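EchA16_2 (Mycobacterium avium subsp. paratuberculosis, PDB 3QYR) probably catalyses the reversible hydration of trans-2-enoyl-CoA thioesters to 3-hydroxyacyl-CoA, as a hexameric member of the crotonase-like enoyl-CoA hydratase/isomerase family. Local coordinates at residues R19-N24 and V56-A61; G42-A47 and P88-P93; I95-G100 and Q181-A186. All coordinates share one frame; numbering follows the deposited sequence.

Contact 1. Residues R19-N24 and V56-A61; sequences RTLTLN and VIITGA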
loop_
_atom_site.group_PDB
_atom_site.type_symbol
_atom_site.label_atom_id
_atom_site.label_comp_id
_atom_site.label_asym_id
_atom_site.label_seq_id
_atom_site.Cartn_x
_atom_site.Cartn_y
_atom_site.Cartn_z
ATOM N N ARG A 19 -19.744 -20.947 -21.535
ATOM C CA ARG A 19 -18.754 -21.376 -22.543
ATOM C C ARG A 19 -17.631 -22.156 -21.900
ATOM O O ARG A 19 -16.991 -21.676 -20.968
ATOM C CB ARG A 19 -18.172 -20.176 -23.275
ATOM C CG ARG A 19 -16.980 -20.510 -24.165
ATOM C CD ARG A 19 -16.672 -19.415 -25.153
ATOM N NE ARG A 19 -17.842 -19.186 -25.988
ATOM C CZ ARG A 19 -18.041 -18.106 -26.733
ATOM N NH1 ARG A 19 -17.134 -17.152 -26.767
ATOM N NH2 ARG A 19 -19.167 -17.981 -27.445
ATOM N N THR A 20 -17.384 -23.357 -22.413
ATOM C CA THR A 20 -16.333 -24.227 -21.863
ATOM C C THR A 20 -15.183 -24.244 -22.828
ATOM O O THR A 20 -15.389 -24.535 -23.998
ATOM C CB THR A 20 -16.815 -25.699 -21.640
ATOM O OG1 THR A 20 -17.963 -25.727 -20.772
ATOM C CG2 THR A 20 -15.704 -26.543 -21.073
ATOM N N LEU A 21 -13.990 -23.933 -22.331
ATOM C CA LEU A 21 -12.760 -23.926 -23.119
ATOM C C LEU A 21 -11.850 -25.095 -22.682
ATOM O O LEU A 21 -11.322 -25.108 -21.573
ATOM C CB LEU A 21 -12.010 -22.589 -22.958
ATOM C CG LEU A 21 -12.689 -21.257 -23.343
ATOM C CD1 LEU A 21 -11.830 -20.027 -22.903
ATOM C CD2 LEU A 21 -13.036 -21.158 -24.843
ATOM N N THR A 22 -11.641 -26.054 -23.573
ATOM C CA THR A 22 -10.880 -27.258 -23.237
ATOM C C THR A 22 -9.551 -27.251 -23.945
ATOM O O THR A 22 -9.526 -27.366 -25.172
ATOM C CB THR A 22 -11.645 -28.536 -23.616
ATOM O OG1 THR A 22 -12.943 -28.507 -23.017
ATOM C CG2 THR A 22 -10.917 -29.750 -23.102
ATOM N N LEU A 23 -8.461 -27.112 -23.173
ATOM C CA LEU A 23 -7.086 -27.235 -23.713
ATOM C C LEU A 23 -6.995 -28.650 -24.279
ATOM O O LEU A 23 -7.284 -29.613 -23.570
ATOM C CB LEU A 23 -6.007 -27.005 -22.624
ATOM C CG LEU A 23 -5.928 -25.674 -21.818
ATOM C CD1 LEU A 23 -5.042 -25.816 -20.601
ATOM C CD2 LEU A 23 -5.445 -24.474 -22.640
ATOM N N ASN A 24 -6.642 -28.794 -25.546
ATOM C CA ASN A 24 -6.838 -30.072 -26.240
ATOM C C ASN A 24 -5.623 -30.536 -27.055
ATOM O O ASN A 24 -5.674 -30.667 -28.281
ATOM C CB ASN A 24 -8.068 -29.985 -27.127
ATOM C CG ASN A 24 -8.542 -31.340 -27.608
ATOM O OD1 ASN A 24 -8.675 -32.278 -26.821
ATOM N ND2 ASN A 24 -8.813 -31.450 -28.906
ATOM N N VAL A 56 -17.535 -18.583 -17.882
ATOM C CA VAL A 56 -16.540 -19.362 -18.619
ATOM C C VAL A 56 -16.007 -20.481 -17.721
ATOM O O VAL A 56 -15.802 -20.271 -16.525
ATOM C CB VAL A 56 -15.351 -18.483 -19.094
ATOM C CG1 VAL A 56 -14.218 -19.365 -19.640
ATOM C CG2 VAL A 56 -15.807 -17.471 -20.143
ATOM N N ILE A 57 -15.815 -21.671 -18.288
ATOM C CA ILE A 57 -15.213 -22.784 -17.568
ATOM C C ILE A 57 -13.972 -23.172 -18.350
ATOM O O ILE A 57 -14.080 -23.373 -19.543
ATOM C CB ILE A 57 -16.140 -24.041 -17.515
ATOM C CG1 ILE A 57 -17.351 -23.807 -16.610
ATOM C CG2 ILE A 57 -15.355 -25.284 -17.053
ATOM C CD1 ILE A 57 -18.382 -24.958 -16.617
ATOM N N ILE A 58 -12.812 -23.299 -17.701
ATOM C CA ILE A 58 -11.640 -23.805 -18.396
ATOM C C ILE A 58 -11.275 -25.146 -17.810
ATOM O O ILE A 58 -11.471 -25.375 -16.623
ATOM C CB ILE A 58 -10.431 -22.819 -18.411
ATOM C CG1 ILE A 58 -9.690 -22.749 -17.070
ATOM C CG2 ILE A 58 -10.876 -21.418 -18.915
ATOM C CD1 ILE A 58 -8.419 -21.806 -17.142
ATOM N N THR A 59 -10.815 -26.054 -18.668
ATOM C CA THR A 59 -10.468 -27.411 -18.264
ATOM C C THR A 59 -9.526 -27.960 -19.309
ATOM O O THR A 59 -9.239 -27.270 -20.307
ATOM C CB THR A 59 -11.724 -28.334 -18.143
ATOM O OG1 THR A 59 -11.369 -29.549 -17.460
ATOM C CG2 THR A 59 -12.305 -28.658 -19.500
ATOM N N GLY A 60 -9.069 -29.193 -19.082
ATOM C CA GLY A 60 -8.152 -29.872 -20.004
ATOM C C GLY A 60 -8.602 -31.251 -20.452
ATOM O O GLY A 60 -9.407 -31.922 -19.781
ATOM N N ALA A 61 -8.049 -31.683 -21.585
ATOM C CA ALA A 61 -8.324 -33.016 -22.125
ATOM C C ALA A 61 -7.521 -34.022 -21.297
ATOM O O ALA A 61 -6.304 -33.871 -21.120
ATOM C CB ALA A 61 -7.936 -33.075 -23.570
#

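Contact 2. Residues G42-A47 and P88-P93; sequences GALADA and PALTKP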
loop_
_atom_site.group_PDB
_atom_site.type_symbol
_atom_site.label_atom_id
_atom_site.label_comp_id
_atom_site.label_asym_id
_atom_site.label_seq_id
_atom_site.Cartn_x
_atom_site.Cartn_y
_atom_site.Cartn_z
ATOM N N GLY A 42 -6.853 -15.597 -26.681
ATOM C CA GLY A 42 -7.794 -14.991 -27.628
ATOM C C GLY A 42 -9.227 -15.356 -27.256
ATOM O O GLY A 42 -10.105 -14.492 -27.230
ATOM N N ALA A 43 -9.446 -16.633 -26.927
ATOM C CA ALA A 43 -10.774 -17.117 -26.526
ATOM C C ALA A 43 -11.289 -16.476 -25.230
ATOM O O ALA A 43 -12.482 -16.242 -25.089
ATOM C CB ALA A 43 -10.779 -18.631 -26.407
ATOM N N LEU A 44 -10.415 -16.207 -24.276
ATOM C CA LEU A 44 -10.873 -15.523 -23.065
ATOM C C LEU A 44 -11.324 -14.092 -23.447
ATOM O O LEU A 44 -12.362 -13.599 -23.006
ATOM C CB LEU A 44 -9.798 -15.520 -21.976
ATOM C CG LEU A 44 -9.509 -16.834 -21.203
ATOM C CD1 LEU A 44 -8.346 -16.582 -20.238
ATOM C CD2 LEU A 44 -10.692 -17.375 -20.423
ATOM N N ALA A 45 -10.562 -13.459 -24.323
ATOM C CA ALA A 45 -10.867 -12.110 -24.714
ATOM C C ALA A 45 -12.241 -12.076 -25.332
ATOM O O ALA A 45 -13.074 -11.304 -24.876
ATOM C CB ALA A 45 -9.813 -11.546 -25.673
ATOM N N ASP A 46 -12.474 -12.911 -26.343
ATOM C CA ASP A 46 -13.760 -12.974 -27.035
ATOM C C ASP A 46 -14.948 -13.186 -26.078
ATOM O O ASP A 46 -15.975 -12.533 -26.220
ATOM C CB ASP A 46 -13.741 -14.098 -28.105
ATOM C CG ASP A 46 -12.717 -13.835 -29.219
ATOM O OD1 ASP A 46 -12.262 -12.677 -29.324
ATOM O OD2 ASP A 46 -12.354 -14.771 -29.987
ATOM N N ALA A 47 -14.792 -14.096 -25.114
ATOM C CA ALA A 47 -15.857 -14.424 -24.180
ATOM C C ALA A 47 -16.360 -13.190 -23.423
ATOM O O ALA A 47 -17.567 -13.026 -23.177
ATOM C CB ALA A 47 -15.412 -15.484 -23.227
ATOM N N PRO A 88 -6.358 -11.643 -19.816
ATOM C CA PRO A 88 -7.070 -10.411 -20.004
ATOM C C PRO A 88 -7.999 -10.008 -18.865
ATOM O O PRO A 88 -8.362 -10.835 -18.017
ATOM C CB PRO A 88 -7.895 -10.692 -21.236
ATOM C CG PRO A 88 -8.098 -12.125 -21.241
ATOM C CD PRO A 88 -6.882 -12.695 -20.705
ATOM N N ALA A 89 -8.346 -8.718 -18.859
ATOM C CA ALA A 89 -9.309 -8.153 -17.943
ATOM C C ALA A 89 -10.675 -8.684 -18.306
ATOM O O ALA A 89 -11.215 -8.341 -19.354
ATOM C CB ALA A 89 -9.305 -6.634 -18.035
ATOM N N LEU A 90 -11.226 -9.509 -17.421
ATOM C CA LEU A 90 -12.577 -10.027 -17.557
ATOM C C LEU A 90 -13.477 -9.575 -16.410
ATOM O O LEU A 90 -13.000 -9.407 -15.277
ATOM C CB LEU A 90 -12.543 -11.551 -17.557
ATOM C CG LEU A 90 -11.713 -12.139 -18.688
ATOM C CD1 LEU A 90 -11.822 -13.691 -18.761
ATOM C CD2 LEU A 90 -12.138 -11.505 -19.994
ATOM N N THR A 91 -14.772 -9.424 -16.713
ATOM C CA THR A 91 -15.814 -9.162 -15.708
ATOM C C THR A 91 -16.754 -10.361 -15.532
ATOM O O THR A 91 -17.648 -10.311 -14.692
ATOM C CB THR A 91 -16.699 -7.901 -16.049
ATOM O OG1 THR A 91 -17.536 -8.174 -17.193
ATOM C CG2 THR A 91 -15.835 -6.637 -16.331
ATOM N N LYS A 92 -16.565 -11.423 -16.312
ATOM C CA LYS A 92 -17.335 -12.652 -16.158
ATOM C C LYS A 92 -16.484 -13.696 -15.429
ATOM O O LYS A 92 -15.282 -13.781 -15.644
ATOM C CB LYS A 92 -17.770 -13.174 -17.529
ATOM C CG LYS A 92 -18.618 -12.173 -18.321
ATOM C CD LYS A 92 -18.847 -12.599 -19.765
ATOM C CE LYS A 92 -19.574 -11.518 -20.586
ATOM N NZ LYS A 92 -19.666 -11.823 -22.059
ATOM N N PRO A 93 -17.095 -14.475 -14.533
ATOM C CA PRO A 93 -16.342 -15.403 -13.743
ATOM C C PRO A 93 -15.795 -16.544 -14.596
ATOM O O PRO A 93 -16.418 -16.909 -15.583
ATOM C CB PRO A 93 -17.363 -15.927 -12.746
ATOM C CG PRO A 93 -18.617 -15.724 -13.367
ATOM C CD PRO A 93 -18.518 -14.539 -14.222
#

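Contact 3. Residues I95-G100 and Q181-A186; sequences IGAING and QLLGAA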
loop_
_atom_site.group_PDB
_atom_site.type_symbol
_atom_site.label_atom_id
_atom_site.label_comp_id
_atom_site.label_asym_id
_atom_site.label_seq_id
_atom_site.Cartn_x
_atom_site.Cartn_y
_atom_site.Cartn_z
ATOM N N ILE A 95 -14.289 -20.361 -14.039
ATOM C CA ILE A 95 -14.199 -21.486 -13.132
ATOM C C ILE A 95 -13.199 -22.414 -13.734
ATOM O O ILE A 95 -13.343 -22.780 -14.892
ATOM C CB ILE A 95 -15.519 -22.223 -13.083
ATOM C CG1 ILE A 95 -16.616 -21.316 -12.527
ATOM C CG2 ILE A 95 -15.371 -23.539 -12.284
ATOM C CD1 ILE A 95 -18.028 -21.814 -12.841
ATOM N N GLY A 96 -12.189 -22.801 -12.974
ATOM C CA GLY A 96 -11.220 -23.806 -13.435
ATOM C C GLY A 96 -11.640 -25.208 -12.997
ATOM O O GLY A 96 -11.759 -25.457 -11.807
ATOM N N ALA A 97 -11.902 -26.101 -13.952
ATOM C CA ALA A 97 -12.172 -27.506 -13.640
ATOM C C ALA A 97 -10.888 -28.308 -13.825
ATOM O O ALA A 97 -10.528 -28.663 -14.935
ATOM C CB ALA A 97 -13.262 -28.054 -14.531
ATOM N N ILE A 98 -10.170 -28.571 -12.737
ATOM C CA ILE A 98 -8.821 -29.125 -12.887
ATOM C C ILE A 98 -8.962 -30.630 -12.899
ATOM O O ILE A 98 -9.197 -31.223 -11.855
ATOM C CB ILE A 98 -7.889 -28.700 -11.733
ATOM C CG1 ILE A 98 -7.989 -27.194 -11.507
ATOM C CG2 ILE A 98 -6.400 -29.163 -12.008
ATOM C CD1 ILE A 98 -7.895 -26.362 -12.794
ATOM N N ASN A 99 -8.824 -31.221 -14.075
ATOM C CA ASN A 99 -8.951 -32.651 -14.288
ATOM C C ASN A 99 -7.712 -33.476 -13.980
ATOM O O ASN A 99 -7.841 -34.670 -13.843
ATOM C CB ASN A 99 -9.305 -32.926 -15.741
ATOM C CG ASN A 99 -8.281 -32.351 -16.701
ATOM O OD1 ASN A 99 -8.006 -31.147 -16.684
ATOM N ND2 ASN A 99 -7.709 -33.208 -17.545
ATOM N N GLY A 100 -6.524 -32.867 -13.915
ATOM C CA GLY A 100 -5.300 -33.609 -13.636
ATOM C C GLY A 100 -4.167 -32.671 -13.268
ATOM O O GLY A 100 -4.406 -31.597 -12.787
ATOM N N GLN A 181 -17.385 -36.821 -12.163
ATOM C CA GLN A 181 -18.314 -35.760 -11.794
ATOM C C GLN A 181 -17.739 -34.351 -12.059
ATOM O O GLN A 181 -18.446 -33.358 -11.860
ATOM C CB GLN A 181 -18.696 -35.882 -10.316
ATOM C CG GLN A 181 -19.416 -37.205 -9.914
ATOM C CD GLN A 181 -19.806 -37.236 -8.416
ATOM O OE1 GLN A 181 -20.145 -36.189 -7.842
ATOM N NE2 GLN A 181 -19.743 -38.419 -7.785
ATOM N N LEU A 182 -16.483 -34.261 -12.521
ATOM C CA LEU A 182 -15.792 -32.963 -12.534
ATOM C C LEU A 182 -16.570 -31.882 -13.276
ATOM O O LEU A 182 -16.836 -30.815 -12.711
ATOM C CB LEU A 182 -14.375 -33.056 -13.093
ATOM C CG LEU A 182 -13.642 -31.707 -13.230
ATOM C CD1 LEU A 182 -13.508 -30.980 -11.907
ATOM C CD2 LEU A 182 -12.263 -31.887 -13.863
ATOM N N LEU A 183 -16.939 -32.138 -14.533
ATOM C CA LEU A 183 -17.627 -31.114 -15.300
ATOM C C LEU A 183 -19.034 -30.856 -14.768
ATOM O O LEU A 183 -19.479 -29.709 -14.726
ATOM C CB LEU A 183 -17.619 -31.440 -16.790
ATOM C CG LEU A 183 -16.260 -31.062 -17.415
ATOM C CD1 LEU A 183 -16.233 -31.429 -18.860
ATOM C CD2 LEU A 183 -15.980 -29.596 -17.282
ATOM N N GLY A 184 -19.714 -31.912 -14.325
ATOM C CA GLY A 184 -20.992 -31.778 -13.640
ATOM C C GLY A 184 -20.941 -30.767 -12.500
ATOM O O GLY A 184 -21.865 -29.984 -12.302
ATOM N N ALA A 185 -19.845 -30.770 -11.756
ATOM C CA ALA A 185 -19.739 -29.927 -10.576
ATOM C C ALA A 185 -19.439 -28.464 -10.991
ATOM O O ALA A 185 -19.969 -27.517 -10.385
ATOM C CB ALA A 185 -18.720 -30.498 -9.604
ATOM N N ALA A 186 -18.653 -28.288 -12.045
ATOM C CA ALA A 186 -18.369 -26.966 -12.574
ATOM C C ALA A 186 -19.615 -26.307 -13.208
ATOM O O ALA A 186 -19.875 -25.120 -13.003
ATOM C CB ALA A 186 -17.231 -27.057 -13.613
#

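Contact 1. Residues R19-N24 and V56-A61
T22 and T59 meet through different choices of first torsion. In T22 the hydroxyl stands anti to the carbonyl carbon (chi1 -54°), while in T59 OG1 is anti to the backbone N (chi1 -167°), which turns CG2 of T59 toward its neighbour. The pair belongs to two parallel strands, 18-23 and 55-60, the outer members of a beta-alpha-beta unit of the crotonase fold whose crossover is helix 34-49. Lying side by side and pointing the same way, the threonines bring OG1 of T22 to 3.6 Å from CG2 of T59, a contact of oxygen with methyl. The hydroxyl of T59 is directed elsewhere, to the carbonyl of A97 on the next strand.

Five backbone bonds in parallel register join the strands. L21 and L23 each give and receive, whereas R19 only accepts, from I57 N: L21 N reaches I57 O at 2.8 Å and is almost straight (171° at the hydrogen), and L21 O accepts from T59 N. CA-H groups add to these carbonyls, as when T20 CA comes within 3.3 Å of I57 O.

The sheet has two different coats. On the face of L21, L23, V56 and I58, CD1 of L21 crosses to CG1 of V56 at 4.1 Å, and F40, A43 and A47 of helix 34-49 cover the group. On the face of I57, helix 182-195 supplies A186 and Q187. Past the strand ends the register persists: A61 N donates to L23 O at 3.0 Å, and, with ND2 of N24 hydrogen-bonded to E8 O, OD1 of N24 lies 3.4 Å from CB of A61.

Contact 2. Residues G42-A47 and P88-P93
P88 meets L44 first, where the chain running up to strand 94-98 comes alongside helix 34-49. CG of P88 lies 3.9 Å from CB of L44, and the same ring carbon is 4.2 Å from the backbone N of A45; the ring and the leucine side chain cross at about a right angle. CD of P88 touches CD1 of L44 at 4.2 Å, so two successive ring carbons line up against the base and one branch of the leucine.

L90 comes next and points back toward the helix. With CG anti to the carbonyl carbon (chi1 -60°), it spreads its two methyls over different targets: CD1 of L90 meets CD2 of L44 at 4.2 Å, while CD2 rests 3.7 Å from the backbone O of L44. P88 and L90 thus both pack on L44, approaching it from the same general side, while L21 and V56 of the sheet also touch it. T91 turns to E48, its hydroxyl hydrogen-bonded to that carboxylate.

K92 returns to the helix with a chain extended beyond CG. NZ of K92 donates to A47 O at 2.7 Å, in the carbonyl plane, and also to V53 O, so the buried ammonium is received by main-chain oxygens near the C-terminal end of the helix, where the helix dipole would probably favour its charge. P93 then leads into strand 94-98, bonding by its backbone to V56 and packing on L157 of a second subunit. This segment packs against the last turns of helix 34-49, crossover helix of a beta-alpha-beta unit in the crotonase fold.

Contact 3. Residues I95-G100 and Q181-A186
Strand 94-98, an inner parallel strand of the crotonase-fold sheet, is covered here by the start of helix 182-195, an alpha/beta layer contact in which A97 faces L182 and A186, and I95 faces A186. The short segments run nearly antiparallel, at 166°, with their axes 8.7 Å apart. Small groups meet at the closest backbone approach, between A97 and A186: their CB methyls lie 4.2 Å apart, and CG2 of I95 lies equally far from the same CB of A186. At its far end I95 reaches the helix backbone, CD1 resting 3.8 Å from A186 O.

L182 fills the other end. With CG anti to the backbone N (chi1 176°), its side chain reaches across to the strand, where CG and CD1 both lie against CB of A97, and I117 of the adjacent strand also touches it. L183 adds an edge contact by CD2 on the same alanine.

No hydrogen bond joins the segments. The amide of N99 is occupied elsewhere, ND2 donating to D62 OD1 and V64 O, which leaves its aliphatic part for the leucine: CD2 of L182 sits 3.7 Å from CB of N99 and 3.4 Å from its CA.

From the N terminus, strand 18-23 leads into helix 34-49 and then strand 55-60, where contact 1 closes the first beta-alpha-beta loop. Contact 2 crosses it: residues 42-47 lie within that loop, but their partners, 88-93, come only after strand 55-60. The two share the core between helix 34-49 and the sheet, and their second segments meet where the start of strand 55-60 lies beside the approach to strand 94-98. Contact 3 opens just beyond, at residue 95, and closes the longest loop at 181-186, in series with both. It touches contact 1 through I58 and A97 in neighbouring strands. Together they tie helix 34-49 and helix 182-195 to one mixed sheet, on its two faces.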